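Local coordinates for protein CT_858 (PDB 3DOR) that is a secreted chlamydial protease, CPAF, in its mature form, probably working as a serine-type endopeptidase that cuts polypeptide chains internally, at residues B[68-73]-B[140-145]; B[113-118]-B[169-174]; B[323-328]-B[449-454]; B[379-384]-B[416-421]; B[534-539]-B[549-554]. One frame throughout, in Å; residues are numbered along the deposited sequence.

Interaction 1 of 5, residues B[68-73]-B[140-145]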
# COMPACT_ATOMS: atom_id res chain seq x y z
N GLY B 68 0.41 -8.87 23.70
CA GLY B 68 0.85 -10.05 24.43
C GLY B 68 2.00 -10.78 23.77
O GLY B 68 2.62 -11.65 24.37
N LEU B 69 2.29 -10.43 22.52
CA LEU B 69 3.39 -11.06 21.80
C LEU B 69 4.74 -10.52 22.28
O LEU B 69 5.78 -11.08 21.96
CB LEU B 69 3.26 -10.83 20.30
CG LEU B 69 2.09 -11.50 19.57
CD1 LEU B 69 1.98 -10.96 18.15
CD2 LEU B 69 2.30 -13.02 19.56
N ASN B 70 4.70 -9.45 23.06
CA ASN B 70 5.93 -8.83 23.56
C ASN B 70 6.90 -8.65 22.38
O ASN B 70 8.05 -9.09 22.42
CB ASN B 70 6.55 -9.72 24.65
CG ASN B 70 7.54 -8.98 25.54
OD1 ASN B 70 7.78 -9.37 26.69
ND2 ASN B 70 8.14 -7.93 25.01
N ASP B 71 6.41 -8.01 21.32
CA ASP B 71 7.17 -7.77 20.09
C ASP B 71 7.10 -6.28 19.78
O ASP B 71 6.03 -5.77 19.43
CB ASP B 71 6.53 -8.56 18.93
CG ASP B 71 7.33 -8.48 17.63
OD1 ASP B 71 7.98 -7.45 17.37
OD2 ASP B 71 7.28 -9.46 16.85
N PHE B 72 8.21 -5.56 19.91
CA PHE B 72 8.16 -4.13 19.64
C PHE B 72 7.69 -3.82 18.23
O PHE B 72 7.21 -2.72 17.97
CB PHE B 72 9.52 -3.46 19.90
CG PHE B 72 9.97 -3.57 21.32
CD1 PHE B 72 10.96 -4.49 21.68
CD2 PHE B 72 9.40 -2.80 22.32
CE1 PHE B 72 11.37 -4.62 23.01
CE2 PHE B 72 9.80 -2.92 23.65
CZ PHE B 72 10.79 -3.84 23.99
N HIS B 73 7.82 -4.79 17.33
CA HIS B 73 7.37 -4.64 15.95
C HIS B 73 5.86 -4.94 15.79
O HIS B 73 5.20 -4.35 14.94
CB HIS B 73 8.14 -5.59 15.02
CG HIS B 73 9.43 -5.05 14.50
ND1 HIS B 73 9.62 -3.72 14.20
CD2 HIS B 73 10.57 -5.69 14.11
CE1 HIS B 73 10.81 -3.56 13.65
NE2 HIS B 73 11.41 -4.74 13.58
N ALA B 140 14.67 -3.63 30.70
CA ALA B 140 14.78 -2.17 30.65
C ALA B 140 14.06 -1.63 29.41
O ALA B 140 13.37 -0.60 29.46
CB ALA B 140 16.27 -1.76 30.63
N ALA B 141 14.20 -2.33 28.28
CA ALA B 141 13.55 -1.88 27.05
C ALA B 141 12.03 -1.80 27.21
O ALA B 141 11.41 -0.85 26.74
CB ALA B 141 13.94 -2.80 25.88
N GLU B 142 11.43 -2.79 27.88
CA GLU B 142 9.98 -2.77 28.09
C GLU B 142 9.62 -1.62 29.04
O GLU B 142 8.58 -0.97 28.89
CB GLU B 142 9.49 -4.11 28.67
CG GLU B 142 9.77 -5.31 27.77
CD GLU B 142 9.57 -6.64 28.49
OE1 GLU B 142 8.42 -7.13 28.53
OE2 GLU B 142 10.57 -7.17 29.01
N GLU B 143 10.48 -1.37 30.01
CA GLU B 143 10.25 -0.29 30.97
C GLU B 143 10.18 1.06 30.24
O GLU B 143 9.25 1.84 30.44
CB GLU B 143 11.39 -0.25 32.00
CG GLU B 143 11.24 0.82 33.08
CD GLU B 143 10.21 0.47 34.15
OE1 GLU B 143 10.17 1.17 35.19
OE2 GLU B 143 9.44 -0.50 33.96
N SER B 144 11.16 1.31 29.39
CA SER B 144 11.20 2.55 28.63
C SER B 144 10.05 2.65 27.65
O SER B 144 9.51 3.73 27.43
CB SER B 144 12.53 2.68 27.89
OG SER B 144 13.60 2.79 28.80
N ALA B 145 9.65 1.53 27.06
CA ALA B 145 8.54 1.58 26.12
C ALA B 145 7.29 2.03 26.88
O ALA B 145 6.48 2.80 26.36
CB ALA B 145 8.33 0.19 25.48
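The ring of Phe72 presents its edge to helix 140-150: Glu142 N and Ala145 CB lie near the ring plane, the latter 3.9 Å from Phe72 CE2. Ala141 CB approaches obliquely and touches Phe72 CZ at 3.8 Å. Phe466 adds an edge-to-face partner from outside the two segments. With CG anti to its carbonyl carbon (chi1 -62°), Phe72 reaches two alanines one helical turn apart. The second pair of flat groups is the Asn70 amide and the Glu142 carboxylate, whose planes stand 45° apart where the side chains cross at about a right angle. That carboxylate is fixed mainly within its own neighbourhood, OE2 by Thr139 OG1 and OE1 by Lys137 N. Asn70 leaves the end of helix 55-67 with positive phi, and the chain then turns at Asp71. There His73 N donates to Asp71 OD1 over 2.7 Å, from above the carboxylate plane, while Asp71 OD2 is held by Tyr22 OH and Thr513 OG1. His73 touches Ser467, and its carbonyl O accepts from Ser511 OG. The short bond from His73 N defines an Asx turn, here in the loop that meets the N-terminal part of a PDZ-domain helix.

Interaction 2 of 5, residues B[113-118]-B[169-174]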
# COMPACT_ATOMS: atom_id res chain seq x y z
N GLY B 113 15.18 17.96 36.90
CA GLY B 113 15.92 17.51 38.05
C GLY B 113 15.03 16.99 39.17
O GLY B 113 15.52 16.31 40.09
N ASP B 114 13.74 17.32 39.11
CA ASP B 114 12.77 16.86 40.11
C ASP B 114 12.60 15.37 39.94
O ASP B 114 12.70 14.85 38.81
CB ASP B 114 11.40 17.50 39.86
CG ASP B 114 11.34 18.96 40.22
OD1 ASP B 114 10.37 19.63 39.79
OD2 ASP B 114 12.26 19.45 40.93
N GLU B 115 12.34 14.67 41.04
CA GLU B 115 12.13 13.24 40.97
C GLU B 115 10.63 13.02 40.98
O GLU B 115 9.92 13.62 41.80
CB GLU B 115 12.75 12.52 42.17
CG GLU B 115 12.71 11.00 42.02
CD GLU B 115 13.06 10.24 43.29
OE1 GLU B 115 13.62 10.84 44.24
OE2 GLU B 115 12.79 9.02 43.34
N LEU B 116 10.13 12.19 40.07
CA LEU B 116 8.71 11.89 40.02
C LEU B 116 8.46 10.76 41.00
O LEU B 116 9.07 9.69 40.90
CB LEU B 116 8.30 11.45 38.61
CG LEU B 116 6.83 11.01 38.46
CD1 LEU B 116 5.92 12.13 38.95
CD2 LEU B 116 6.53 10.68 37.01
N LEU B 117 7.58 11.00 41.96
CA LEU B 117 7.28 10.00 42.97
C LEU B 117 5.96 9.26 42.76
O LEU B 117 5.93 8.03 42.74
CB LEU B 117 7.28 10.64 44.37
CG LEU B 117 8.63 11.19 44.83
CD1 LEU B 117 8.46 11.84 46.20
CD2 LEU B 117 9.67 10.07 44.90
N GLU B 118 4.88 10.01 42.59
CA GLU B 118 3.57 9.41 42.43
C GLU B 118 2.71 10.11 41.39
O GLU B 118 3.01 11.22 40.94
CB GLU B 118 2.82 9.43 43.78
CG GLU B 118 3.68 9.16 45.02
CD GLU B 118 2.91 9.31 46.34
OE1 GLU B 118 2.08 10.24 46.45
OE2 GLU B 118 3.15 8.51 47.28
N LYS B 169 3.30 13.85 42.30
CA LYS B 169 4.07 14.08 43.51
C LYS B 169 5.54 13.99 43.13
O LYS B 169 6.00 12.98 42.60
CB LYS B 169 3.76 13.05 44.59
CG LYS B 169 4.44 13.38 45.91
CD LYS B 169 4.17 12.33 46.99
CE LYS B 169 4.79 12.75 48.32
NZ LYS B 169 4.47 11.81 49.43
N ILE B 170 6.28 15.06 43.41
CA ILE B 170 7.69 15.11 43.08
C ILE B 170 8.55 15.44 44.30
O ILE B 170 8.04 15.88 45.33
CB ILE B 170 7.93 16.22 42.05
CG1 ILE B 170 7.58 17.57 42.67
CG2 ILE B 170 7.06 15.98 40.82
CD1 ILE B 170 8.00 18.77 41.87
N ARG B 171 9.85 15.19 44.18
CA ARG B 171 10.76 15.55 45.25
C ARG B 171 11.85 16.42 44.67
O ARG B 171 12.41 16.10 43.63
CB ARG B 171 11.39 14.32 45.91
CG ARG B 171 12.51 14.72 46.88
CD ARG B 171 12.69 13.74 48.02
NE ARG B 171 12.95 12.40 47.52
CZ ARG B 171 12.29 11.33 47.94
NH1 ARG B 171 11.34 11.45 48.86
NH2 ARG B 171 12.58 10.13 47.42
N ARG B 172 12.13 17.53 45.33
CA ARG B 172 13.16 18.45 44.88
C ARG B 172 14.50 17.84 45.21
O ARG B 172 14.60 16.97 46.08
CB ARG B 172 13.05 19.79 45.61
CG ARG B 172 11.71 20.49 45.46
CD ARG B 172 11.36 20.74 44.01
NE ARG B 172 10.34 21.78 43.92
CZ ARG B 172 9.76 22.18 42.79
NH1 ARG B 172 10.09 21.62 41.64
NH2 ARG B 172 8.85 23.15 42.83
N PRO B 173 15.56 18.29 44.52
CA PRO B 173 16.87 17.73 44.81
C PRO B 173 17.33 18.01 46.24
O PRO B 173 18.12 17.24 46.80
CB PRO B 173 17.78 18.36 43.75
CG PRO B 173 17.04 19.58 43.32
CD PRO B 173 15.60 19.16 43.33
N PHE B 174 16.85 19.09 46.84
CA PHE B 174 17.23 19.38 48.21
C PHE B 174 16.41 18.59 49.22
O PHE B 174 16.57 18.75 50.43
CB PHE B 174 17.16 20.89 48.52
CG PHE B 174 18.37 21.65 48.06
CD1 PHE B 174 18.46 22.15 46.77
CD2 PHE B 174 19.47 21.80 48.90
CE1 PHE B 174 19.61 22.78 46.32
CE2 PHE B 174 20.63 22.44 48.46
CZ PHE B 174 20.70 22.92 47.17
O HOH W 1 15.47 15.50 42.83
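A classic beta bulge interrupts the antiparallel pairing of strands 115-119 and 165-171 in the PDZ domain. The evidence is that Leu117 N and Glu118 N both donate to Lys169 O, at 2.6 Å and 3.2 Å: the first comes nearly along the C=O axis, the second on a lone pair. Before the bulge, Glu115 and Arg171 form a hydrogen-bonded pair and Leu116 with Ile170 a non-hydrogen-bonded one. Arg171 shows how the side chains follow. Its CB meets Leu117 CD1 at 3.8 Å, and the chain then bends at chi3 (57°), bringing NE near Glu115 OE1. At the tip, NH1 approaches Leu117 CD1, which sits over one guanidinium face, toward its rim, and NH2 reaches Glu115 OE1 in a long, weak salt bridge of 3.4 Å. Carboxylate and guanidinium planes are 68° apart, so this pair is not a flat bidentate one. Glu118 lies alongside the extended Lys169 chain, but their charged tips stay beyond salt-bridge range. The Asp114–Arg172 bridge is better formed, with Arg111 N also binding OD1 and Glu109 O sharing NH1. Arg172 NH1 sits 2.7 Å from Asp114 OD1 and donates to the syn lone pair of Asp114 OD2 at 3.1 Å (163°), in the guanidinium plane.

Interaction 3 of 5, residues B[323-328]-B[449-454]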
# COMPACT_ATOMS: atom_id res chain seq x y z
N ILE B 323 30.96 13.16 5.35
CA ILE B 323 31.41 13.26 6.73
C ILE B 323 32.49 12.23 7.05
O ILE B 323 33.51 12.56 7.67
CB ILE B 323 30.21 13.09 7.70
CG1 ILE B 323 29.18 14.20 7.43
CG2 ILE B 323 30.69 13.17 9.14
CD1 ILE B 323 27.78 13.91 7.98
N ILE B 324 32.28 10.99 6.63
CA ILE B 324 33.27 9.96 6.89
C ILE B 324 34.61 10.28 6.23
O ILE B 324 35.67 10.05 6.82
CB ILE B 324 32.79 8.57 6.43
CG1 ILE B 324 31.48 8.22 7.14
CG2 ILE B 324 33.84 7.53 6.76
CD1 ILE B 324 31.57 8.27 8.66
N GLN B 325 34.58 10.82 5.02
CA GLN B 325 35.84 11.18 4.36
C GLN B 325 36.56 12.22 5.21
O GLN B 325 37.76 12.16 5.38
CB GLN B 325 35.59 11.72 2.95
CG GLN B 325 35.45 10.64 1.90
CD GLN B 325 35.15 11.19 0.51
OE1 GLN B 325 34.16 11.91 0.32
NE2 GLN B 325 35.99 10.85 -0.46
N VAL B 326 35.82 13.18 5.76
CA VAL B 326 36.43 14.18 6.62
C VAL B 326 37.02 13.51 7.86
O VAL B 326 38.13 13.83 8.28
CB VAL B 326 35.40 15.24 7.07
CG1 VAL B 326 35.98 16.08 8.23
CG2 VAL B 326 35.04 16.14 5.89
N PHE B 327 36.29 12.57 8.44
CA PHE B 327 36.77 11.87 9.64
C PHE B 327 38.02 11.04 9.36
O PHE B 327 38.94 11.00 10.17
CB PHE B 327 35.68 10.93 10.21
CG PHE B 327 34.55 11.63 10.92
CD1 PHE B 327 33.31 11.02 11.04
CD2 PHE B 327 34.73 12.87 11.52
CE1 PHE B 327 32.27 11.63 11.76
CE2 PHE B 327 33.70 13.48 12.23
CZ PHE B 327 32.48 12.87 12.35
N SER B 328 38.06 10.38 8.20
CA SER B 328 39.21 9.55 7.85
C SER B 328 40.52 10.31 7.79
O SER B 328 41.58 9.74 8.03
CB SER B 328 38.98 8.85 6.51
OG SER B 328 37.92 7.92 6.59
N PRO B 449 33.47 1.29 -2.09
CA PRO B 449 34.67 1.46 -2.91
C PRO B 449 35.48 2.74 -2.67
O PRO B 449 36.70 2.71 -2.79
CB PRO B 449 34.12 1.36 -4.34
CG PRO B 449 32.75 1.97 -4.21
CD PRO B 449 32.24 1.34 -2.92
N ARG B 450 34.81 3.83 -2.32
CA ARG B 450 35.50 5.11 -2.11
C ARG B 450 35.75 5.54 -0.66
O ARG B 450 36.84 6.01 -0.34
CB ARG B 450 34.73 6.25 -2.79
CG ARG B 450 34.27 5.99 -4.21
CD ARG B 450 33.74 7.30 -4.82
NE ARG B 450 32.67 7.09 -5.79
CZ ARG B 450 32.12 8.06 -6.52
NH1 ARG B 450 32.55 9.32 -6.39
NH2 ARG B 450 31.14 7.79 -7.37
N VAL B 451 34.75 5.41 0.21
CA VAL B 451 34.94 5.83 1.59
C VAL B 451 34.84 4.67 2.56
O VAL B 451 33.84 3.95 2.62
CB VAL B 451 33.95 6.98 1.97
CG1 VAL B 451 33.29 7.54 0.72
CG2 VAL B 451 32.92 6.52 2.97
N GLN B 452 35.92 4.49 3.32
CA GLN B 452 36.04 3.42 4.30
C GLN B 452 36.71 3.91 5.58
O GLN B 452 37.92 4.10 5.60
CB GLN B 452 36.90 2.27 3.74
CG GLN B 452 36.44 1.64 2.43
CD GLN B 452 37.51 0.74 1.83
OE1 GLN B 452 38.46 0.36 2.50
NE2 GLN B 452 37.34 0.38 0.55
N TYR B 453 35.96 4.12 6.65
CA TYR B 453 36.61 4.54 7.89
C TYR B 453 37.27 3.28 8.46
O TYR B 453 36.60 2.26 8.66
CB TYR B 453 35.60 5.10 8.88
CG TYR B 453 36.24 5.80 10.05
CD1 TYR B 453 36.90 7.02 9.88
CD2 TYR B 453 36.20 5.25 11.33
CE1 TYR B 453 37.49 7.68 10.95
CE2 TYR B 453 36.80 5.90 12.41
CZ TYR B 453 37.44 7.11 12.21
OH TYR B 453 38.02 7.76 13.26
N SER B 454 38.57 3.33 8.72
CA SER B 454 39.28 2.16 9.22
C SER B 454 39.92 2.35 10.58
O SER B 454 40.70 1.52 11.02
CB SER B 454 40.37 1.73 8.22
OG SER B 454 41.29 2.78 7.98
O HOH W 2 39.96 5.71 8.10
O HOH W 3 38.05 6.53 3.96
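Tyr453 turns the edge of its ring to the last turns of helix 316-330. With CG anti to the backbone N (chi1 -168°), the ring brings CE1 to 3.7 Å from Phe327 O and CD1 to 3.6 Å from Ser328 OG, both near the ring plane. Ile324 crosses Tyr453 at about a right angle, so that its CG2 branch touches Tyr453 CB at 3.7 Å. Beside it, Val451 CG2 packs against Ile324 CB at 4.0 Å. Gln325 crosses Val451 at about a right angle too, laying its CG methylene on CB and CG1. The Val451 chi1 of -12° is nearly eclipsed, which suggests some torsional strain. Polar contact between the segments is carried by water: one molecule accepts from Gln452 N (3.0 Å) and pairs with Ser328 OG (3.0 Å). A second accepts from Ser454 N but reaches Ser328 OG only weakly. Helix 316-330 is the connection of a beta-alpha-beta crossover between parallel strands 290-297 and 333-337. Phe327 rests on Ile280 of strand 278-284 and on Leu334 of strand 333-337, which Tyr453 also touches, and the loop carrying Tyr453 runs on into strand 457-461, the next parallel strand.

Interaction 4 of 5, residues B[379-384]-B[416-421]. With SO4 (sulfate ion), chain P.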
# COMPACT_ATOMS: atom_id res chain seq x y z
N LEU B 379 11.15 -15.32 -7.55
CA LEU B 379 11.09 -15.51 -8.98
C LEU B 379 11.44 -14.20 -9.70
O LEU B 379 12.21 -14.19 -10.66
CB LEU B 379 9.69 -15.96 -9.41
CG LEU B 379 9.24 -17.37 -9.01
CD1 LEU B 379 7.76 -17.55 -9.32
CD2 LEU B 379 10.07 -18.40 -9.77
N ASP B 380 10.87 -13.10 -9.24
CA ASP B 380 11.13 -11.81 -9.87
C ASP B 380 12.61 -11.42 -9.81
O ASP B 380 13.17 -10.94 -10.80
CB ASP B 380 10.25 -10.73 -9.26
CG ASP B 380 8.77 -10.97 -9.53
OD1 ASP B 380 8.47 -11.72 -10.48
OD2 ASP B 380 7.92 -10.42 -8.81
N TRP B 381 13.24 -11.60 -8.65
CA TRP B 381 14.66 -11.28 -8.56
C TRP B 381 15.42 -12.06 -9.63
O TRP B 381 16.30 -11.53 -10.31
CB TRP B 381 15.23 -11.67 -7.19
CG TRP B 381 14.95 -10.68 -6.08
CD1 TRP B 381 14.26 -10.92 -4.92
CD2 TRP B 381 15.37 -9.31 -6.03
NE1 TRP B 381 14.23 -9.78 -4.15
CE2 TRP B 381 14.89 -8.78 -4.81
CE3 TRP B 381 16.09 -8.48 -6.90
CZ2 TRP B 381 15.12 -7.45 -4.43
CZ3 TRP B 381 16.32 -7.16 -6.53
CH2 TRP B 381 15.84 -6.66 -5.30
N LEU B 382 15.07 -13.33 -9.79
CA LEU B 382 15.74 -14.18 -10.76
C LEU B 382 15.49 -13.76 -12.20
O LEU B 382 16.42 -13.73 -13.00
CB LEU B 382 15.35 -15.65 -10.55
CG LEU B 382 16.01 -16.30 -9.31
CD1 LEU B 382 15.32 -17.62 -8.98
CD2 LEU B 382 17.49 -16.53 -9.58
N THR B 383 14.25 -13.41 -12.56
CA THR B 383 14.01 -12.99 -13.93
C THR B 383 14.70 -11.65 -14.16
O THR B 383 15.27 -11.41 -15.22
CB THR B 383 12.50 -12.87 -14.25
OG1 THR B 383 11.94 -11.75 -13.54
CG2 THR B 383 11.77 -14.12 -13.84
N LEU B 384 14.66 -10.79 -13.15
CA LEU B 384 15.27 -9.47 -13.24
C LEU B 384 16.78 -9.54 -13.54
O LEU B 384 17.31 -8.76 -14.33
CB LEU B 384 15.05 -8.71 -11.93
CG LEU B 384 15.26 -7.19 -11.88
CD1 LEU B 384 15.09 -6.74 -10.44
CD2 LEU B 384 16.64 -6.81 -12.37
N LYS B 416 20.40 -13.26 -6.63
CA LYS B 416 19.99 -14.49 -7.30
C LYS B 416 20.05 -15.66 -6.33
O LYS B 416 19.18 -16.53 -6.34
CB LYS B 416 20.87 -14.75 -8.52
CG LYS B 416 20.43 -13.92 -9.71
CD LYS B 416 21.59 -13.42 -10.54
CE LYS B 416 22.24 -14.51 -11.35
NZ LYS B 416 23.14 -13.89 -12.37
N SER B 417 21.06 -15.66 -5.47
CA SER B 417 21.21 -16.72 -4.49
C SER B 417 20.00 -16.66 -3.54
O SER B 417 19.45 -17.69 -3.14
CB SER B 417 22.51 -16.53 -3.71
OG SER B 417 22.59 -17.44 -2.63
N PHE B 418 19.58 -15.45 -3.20
CA PHE B 418 18.43 -15.27 -2.32
C PHE B 418 17.19 -15.93 -2.94
O PHE B 418 16.47 -16.67 -2.27
CB PHE B 418 18.15 -13.78 -2.12
CG PHE B 418 16.88 -13.49 -1.36
CD1 PHE B 418 16.85 -13.53 0.03
CD2 PHE B 418 15.70 -13.20 -2.04
CE1 PHE B 418 15.68 -13.29 0.73
CE2 PHE B 418 14.52 -12.95 -1.35
CZ PHE B 418 14.51 -13.00 0.05
N GLY B 419 16.94 -15.64 -4.21
CA GLY B 419 15.79 -16.21 -4.88
C GLY B 419 15.81 -17.73 -4.84
O GLY B 419 14.81 -18.37 -4.50
N ARG B 420 16.95 -18.32 -5.18
CA ARG B 420 17.08 -19.77 -5.18
C ARG B 420 16.83 -20.39 -3.81
O ARG B 420 16.17 -21.43 -3.71
CB ARG B 420 18.47 -20.20 -5.64
CG ARG B 420 18.82 -19.81 -7.04
CD ARG B 420 20.25 -20.22 -7.33
NE ARG B 420 20.83 -19.40 -8.37
CZ ARG B 420 21.99 -18.75 -8.25
NH1 ARG B 420 22.67 -18.84 -7.11
NH2 ARG B 420 22.45 -18.02 -9.25
N GLN B 421 17.36 -19.77 -2.76
CA GLN B 421 17.19 -20.33 -1.42
C GLN B 421 15.74 -20.28 -0.97
O GLN B 421 15.25 -21.21 -0.31
CB GLN B 421 18.08 -19.61 -0.40
CG GLN B 421 19.57 -19.79 -0.63
CD GLN B 421 20.40 -19.02 0.39
OE1 GLN B 421 20.25 -19.23 1.60
NE2 GLN B 421 21.26 -18.13 -0.09
S SO4 P . 22.78 -20.92 -3.79
O1 SO4 P . 22.55 -20.70 -2.31
O2 SO4 P . 23.49 -19.71 -4.34
O3 SO4 P . 23.67 -22.11 -4.04
O4 SO4 P . 21.45 -21.15 -4.43
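Ser417 OG is held by two hydrogen bonds: it donates to sulfate O2 over 3.0 Å and accepts from Gln421 NE2 over 2.9 Å. The donor lies one helical turn on, and the serine oxygen sits close to the amide plane of Gln421. Arg420 NH1 also reaches sulfate O2, at 3.0 Å, but the N-H...O angle of 123° marks a weak bond. Its guanidinium has the backbone of its own helix, Lys416 O and Ser417 N, over one face. Toward helix 372-384 the contact is apolar. The two segment axes approach to 8.1 Å at 141° between their directions, roughly antiparallel. Leu382 splits its branches: CD2 lies 3.7 Å from Lys416 O and beside Lys416 CG, while CD1 rests 4.2 Å from Gly419 C. Gly419 carries no side chain, so Leu382 meets bare backbone. Trp381 CD1 meets Phe418 CD2 at 3.9 Å, with the five-membered ring and the phenyl plane 86° apart in an oblique pairing. Lys416 turns its ammonium aside to Glu413. Hydrophobic contacts thus join the helix pair, whereas the hydroxyl donates a hydrogen bond to the anion, probably from the crystallisation liquor, and the weakly bonded guanidinium of Arg420 would be expected to offset part of its charge.

Interaction 5 of 5, residues B[534-539]-B[549-554]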
# COMPACT_ATOMS: atom_id res chain seq x y z
N ILE B 534 30.73 -2.87 26.99
CA ILE B 534 30.77 -2.19 28.28
C ILE B 534 29.39 -1.67 28.68
O ILE B 534 28.83 -0.80 28.01
CB ILE B 534 31.74 -0.97 28.25
CG1 ILE B 534 33.15 -1.40 27.80
CG2 ILE B 534 31.77 -0.32 29.63
CD1 ILE B 534 33.82 -2.41 28.70
N ASP B 535 28.84 -2.19 29.77
CA ASP B 535 27.54 -1.75 30.24
C ASP B 535 27.74 -0.40 30.92
O ASP B 535 28.43 -0.32 31.93
CB ASP B 535 26.95 -2.76 31.21
CG ASP B 535 25.57 -2.35 31.69
OD1 ASP B 535 25.48 -1.61 32.69
OD2 ASP B 535 24.58 -2.76 31.06
N LEU B 536 27.15 0.64 30.37
CA LEU B 536 27.30 1.99 30.90
C LEU B 536 25.96 2.70 30.94
O LEU B 536 25.61 3.44 30.01
CB LEU B 536 28.24 2.79 30.00
CG LEU B 536 29.28 3.77 30.54
CD1 LEU B 536 29.48 4.85 29.50
CD2 LEU B 536 28.88 4.38 31.87
N PRO B 537 25.17 2.47 32.00
CA PRO B 537 23.87 3.12 32.10
C PRO B 537 24.03 4.58 32.51
O PRO B 537 25.10 4.99 32.93
CB PRO B 537 23.16 2.30 33.18
CG PRO B 537 24.31 1.92 34.10
CD PRO B 537 25.39 1.52 33.11
N PHE B 538 22.97 5.36 32.37
CA PHE B 538 23.00 6.77 32.78
C PHE B 538 22.69 6.81 34.28
O PHE B 538 21.73 6.19 34.74
CB PHE B 538 21.95 7.57 32.01
CG PHE B 538 22.20 7.63 30.52
CD1 PHE B 538 21.20 7.27 29.61
CD2 PHE B 538 23.44 8.06 30.02
CE1 PHE B 538 21.44 7.33 28.23
CE2 PHE B 538 23.69 8.12 28.64
CZ PHE B 538 22.68 7.75 27.74
N THR B 539 23.51 7.53 35.05
CA THR B 539 23.30 7.64 36.49
C THR B 539 22.38 8.82 36.79
O THR B 539 22.03 9.59 35.89
CB THR B 539 24.63 7.89 37.26
OG1 THR B 539 25.20 9.12 36.81
CG2 THR B 539 25.61 6.74 37.04
N SER B 549 27.92 14.06 32.42
CA SER B 549 29.37 14.18 32.52
C SER B 549 30.02 12.88 32.95
O SER B 549 31.12 12.58 32.52
CB SER B 549 29.76 15.34 33.46
OG SER B 549 29.35 15.11 34.79
N GLU B 550 29.34 12.10 33.79
CA GLU B 550 29.92 10.83 34.22
C GLU B 550 29.94 9.87 33.04
O GLU B 550 30.96 9.22 32.77
CB GLU B 550 29.12 10.24 35.39
CG GLU B 550 29.06 11.14 36.61
CD GLU B 550 28.60 10.42 37.86
OE1 GLU B 550 27.93 9.37 37.75
OE2 GLU B 550 28.89 10.92 38.97
N TYR B 551 28.82 9.77 32.34
CA TYR B 551 28.72 8.91 31.17
C TYR B 551 29.79 9.33 30.15
O TYR B 551 30.60 8.51 29.71
CB TYR B 551 27.33 9.06 30.56
CG TYR B 551 27.11 8.31 29.26
CD1 TYR B 551 26.79 6.95 29.26
CD2 TYR B 551 27.20 8.96 28.03
CE1 TYR B 551 26.55 6.26 28.07
CE2 TYR B 551 26.96 8.29 26.82
CZ TYR B 551 26.64 6.94 26.85
OH TYR B 551 26.35 6.27 25.68
N LEU B 552 29.78 10.60 29.79
CA LEU B 552 30.75 11.10 28.81
C LEU B 552 32.21 10.95 29.20
O LEU B 552 33.04 10.59 28.37
CB LEU B 552 30.45 12.56 28.46
CG LEU B 552 29.21 12.73 27.56
CD1 LEU B 552 28.98 14.21 27.26
CD2 LEU B 552 29.42 11.95 26.28
N ASP B 553 32.54 11.19 30.47
CA ASP B 553 33.93 11.04 30.89
C ASP B 553 34.37 9.60 30.73
O ASP B 553 35.52 9.32 30.40
CB ASP B 553 34.13 11.47 32.35
CG ASP B 553 34.09 12.97 32.53
OD1 ASP B 553 34.34 13.70 31.54
OD2 ASP B 553 33.82 13.41 33.66
N LYS B 554 33.45 8.67 30.96
CA LYS B 554 33.81 7.28 30.82
C LYS B 554 33.92 6.90 29.35
O LYS B 554 34.80 6.13 28.96
CB LYS B 554 32.80 6.37 31.54
CG LYS B 554 33.33 4.96 31.74
CD LYS B 554 34.87 4.98 31.76
CE LYS B 554 35.47 3.91 32.62
NZ LYS B 554 35.21 4.18 34.07
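One direct hydrogen bond joins the segments: Thr539 OG1 donates to Glu550 OE1 over 2.9 Å, meeting the oxygen from above the carboxylate plane (49° out of it). Thr539 OG1 lies between the backbone N and carbonyl carbon (chi1 61°), and as the N-cap of helix 540-544 it also caps a backbone N there. Asp542 bridges the two segments, its OD2 accepting from Thr539 N and its OD1 from Tyr551 N. Glu550 OE2 is taken by Asn541 ND2. The aromatic contact is edge-to-face: Phe538 points its edge at the face of Tyr551, with CE2 3.2 Å above the centre of that ring. Ring centroids are 4.6 Å apart and the planes 57° apart, a close but tilted T-shape. Tyr548 makes a further edge-to-face pair with Phe538. Apolar contacts come from Leu536, whose CD1 touches Tyr551 CD1 at 3.4 Å and Lys554 CB at 4.2 Å. Leu536 O meanwhile lies at the tyrosine ring edge, in plane, 3.5 Å from Tyr551 CE1. Tyr551 is therefore gripped by a phenyl edge, a methyl and a carbonyl at once. The carboxylates of Asp542 and Glu550 lie near the start of helix 549-564 and receive several donors, which would tend to keep both ionised.

How the interactions relate
Interactions 1 and 2 both involve the PDZ domain, their centres about 26 Å apart, and their segments alternate along the chain. Interaction 1 joins a PDZ-domain helix to the loop between helix 55-67 and strand 75-78. Interaction 5 comes within about 8 Å of interaction 1 and about 10 Å of interaction 2 between nearest atoms. It extends from strand 534-535, at an edge of the mixed sheet on which interaction 3 also packs; those two centres are about 28 Å apart. Interaction 4, with its sulfate, is remote: about 59 Å between centres from interaction 2, on the opposite side of the chain's centre, though its segments fall between those of interaction 3 in sequence.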